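Long-range contact in gamma-glutamyltransferase 1 Threonine peptidase. MEROPS family T03 (Pseudomonas nitroreducens, PDB 7D9X), which probably catalyses the transfer or hydrolytic release of gamma-glutamyl groups from glutathione and related gamma-glutamyl compounds, as an N-terminal-nucleophile hydrolase: residues A[276-281]-A[308-313]. Sequence-based numbering, arbitrary orientation.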
loop_
_atom_site.group_PDB
_atom_site.type_symbol
_atom_site.label_atom_id
_atom_site.label_comp_id
_atom_site.label_asym_id
_atom_site.label_seq_id
_atom_site.Cartn_x
_atom_site.Cartn_y
_atom_site.Cartn_z
ATOM N N ALA A 276 -13.668 8.014 -1.362
ATOM C CA ALA A 276 -15.064 8.346 -1.615
ATOM C C ALA A 276 -15.430 9.679 -0.973
ATOM O O ALA A 276 -16.181 10.479 -1.557
ATOM C CB ALA A 276 -15.965 7.235 -1.087
ATOM N N GLN A 277 -14.893 9.944 0.217
ATOM C CA GLN A 277 -15.177 11.194 0.916
ATOM C C GLN A 277 -14.328 12.349 0.395
ATOM O O GLN A 277 -14.818 13.483 0.284
ATOM C CB GLN A 277 -14.945 11.022 2.423
ATOM C CG GLN A 277 -15.857 10.030 3.081
ATOM C CD GLN A 277 -15.602 9.925 4.576
ATOM O OE1 GLN A 277 -14.641 10.478 5.079
ATOM N NE2 GLN A 277 -16.462 9.195 5.280
ATOM N N LEU A 278 -13.059 12.091 0.080
ATOM C CA LEU A 278 -12.201 13.154 -0.435
ATOM C C LEU A 278 -12.741 13.690 -1.751
ATOM O O LEU A 278 -12.892 14.908 -1.935
ATOM C CB LEU A 278 -10.773 12.631 -0.616
ATOM C CG LEU A 278 -9.978 12.324 0.656
ATOM C CD1 LEU A 278 -8.856 11.358 0.370
ATOM C CD2 LEU A 278 -9.443 13.625 1.272
ATOM N N ILE A 279 -13.022 12.790 -2.698
ATOM C CA ILE A 279 -13.508 13.226 -4.005
ATOM C C ILE A 279 -14.893 13.838 -3.880
ATOM O O ILE A 279 -15.178 14.899 -4.450
ATOM C CB ILE A 279 -13.502 12.051 -4.997
ATOM C CG1 ILE A 279 -12.067 11.600 -5.243
ATOM C CG2 ILE A 279 -14.190 12.464 -6.299
ATOM C CD1 ILE A 279 -11.964 10.220 -5.927
ATOM N N GLY A 280 -15.773 13.185 -3.122
ATOM C CA GLY A 280 -17.131 13.688 -2.988
ATOM C C GLY A 280 -17.206 15.052 -2.328
ATOM O O GLY A 280 -18.023 15.895 -2.713
ATOM N N ILE A 281 -16.365 15.288 -1.322
ATOM C CA ILE A 281 -16.393 16.575 -0.639
ATOM C C ILE A 281 -15.754 17.645 -1.509
ATOM O O ILE A 281 -16.274 18.761 -1.616
ATOM C CB ILE A 281 -15.704 16.480 0.735
ATOM C CG1 ILE A 281 -16.580 15.686 1.712
ATOM C CG2 ILE A 281 -15.406 17.880 1.274
ATOM C CD1 ILE A 281 -15.878 15.321 3.013
ATOM N N LYS A 308 -9.139 16.472 7.511
ATOM C CA LYS A 308 -9.566 16.444 8.902
ATOM C C LYS A 308 -10.768 15.527 9.099
ATOM O O LYS A 308 -10.772 14.677 9.994
ATOM C CB LYS A 308 -9.908 17.862 9.359
ATOM C CG LYS A 308 -8.718 18.675 9.805
ATOM C CD LYS A 308 -9.175 20.027 10.424
ATOM C CE LYS A 308 -8.208 20.485 11.478
ATOM N NZ LYS A 308 -6.851 20.787 10.953
ATOM N N ARG A 309 -11.809 15.695 8.279
ATOM C CA ARG A 309 -13.038 14.937 8.485
ATOM C C ARG A 309 -12.849 13.477 8.093
ATOM O O ARG A 309 -13.409 12.570 8.726
ATOM C CB ARG A 309 -14.175 15.556 7.677
ATOM C CG ARG A 309 -14.883 16.722 8.384
ATOM C CD ARG A 309 -14.078 17.987 8.251
ATOM N NE ARG A 309 -14.579 19.047 9.140
ATOM C CZ ARG A 309 -14.060 20.264 9.214
ATOM N NH1 ARG A 309 -13.030 20.592 8.438
ATOM N NH2 ARG A 309 -14.571 21.161 10.063
ATOM N N VAL A 310 -12.085 13.236 7.030
ATOM C CA VAL A 310 -11.824 11.865 6.599
ATOM C C VAL A 310 -11.181 11.064 7.732
ATOM O O VAL A 310 -11.612 9.951 8.060
ATOM C CB VAL A 310 -10.943 11.867 5.340
ATOM C CG1 VAL A 310 -10.505 10.428 5.008
ATOM C CG2 VAL A 310 -11.687 12.469 4.166
ATOM N N PHE A 311 -10.147 11.628 8.358
ATOM C CA PHE A 311 -9.442 10.893 9.397
ATOM C C PHE A 311 -10.225 10.810 10.696
ATOM O O PHE A 311 -10.014 9.869 11.468
ATOM C CB PHE A 311 -8.078 11.512 9.633
ATOM C CG PHE A 311 -7.030 11.017 8.676
ATOM C CD1 PHE A 311 -6.829 11.666 7.467
ATOM C CD2 PHE A 311 -6.268 9.897 8.967
ATOM C CE1 PHE A 311 -5.864 11.228 6.583
ATOM C CE2 PHE A 311 -5.308 9.453 8.082
ATOM C CZ PHE A 311 -5.109 10.105 6.889
ATOM N N ALA A 312 -11.135 11.755 10.954
ATOM C CA ALA A 312 -12.017 11.602 12.103
ATOM C C ALA A 312 -12.882 10.357 11.952
ATOM O O ALA A 312 -13.075 9.602 12.916
ATOM C CB ALA A 312 -12.884 12.851 12.271
ATOM N N ASP A 313 -13.396 10.115 10.744
ATOM C CA ASP A 313 -14.211 8.927 10.513
ATOM C C ASP A 313 -13.347 7.677 10.494
ATOM O O ASP A 313 -13.759 6.615 10.978
ATOM C CB ASP A 313 -14.971 9.047 9.189
ATOM C CG ASP A 313 -16.061 10.085 9.237
ATOM O OD1 ASP A 313 -16.287 10.631 10.339
ATOM O OD2 ASP A 313 -16.686 10.331 8.187
HETATM O O HOH W 1 -12.940 8.271 6.203
HETATM O O HOH W 2 -16.199 12.318 6.838
#
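Gln277 reaches from helix 271-284 to Asp313 of helix 297-317, and its NE2 donates a 3.1 Å hydrogen bond to Asp313 OD2. The bond is bent (N-H...O 137°): the carboxylate accepts through its anti lone pair, from a position tilted out of the amide plane, and the two planar groups stand 80° apart. NE2 also binds Leu331 O, and OD2 accepts from Tyr336 OH, so helix 328-332 helps to hold the amide and helix 334-342 the carboxylate. An extended chain beyond CG carries the amide to the neighbouring helix.

Gln277 OE1 lies 3.5 Å from Val310 CA and accepts a hydrogen bond from a water that also donates to Val310 O (2.8 Å), a bridge that ties the buried amide to the opposite backbone.

Apolar packing is small and centred on one methyl. Val310 CG2, anti to its carbonyl carbon, touches Leu278 CD2 at 3.8 Å and lies 4.0 Å from Gln277 CB; the Leu278 and Val310 side chains cross nearly at right angles.

With axes 9.9 Å apart and running at 151°, the segments form a near-antiparallel, partly water-mediated helix pair within the run of helices that follows strand 260-264 in this gamma-glutamyltranspeptidase chain.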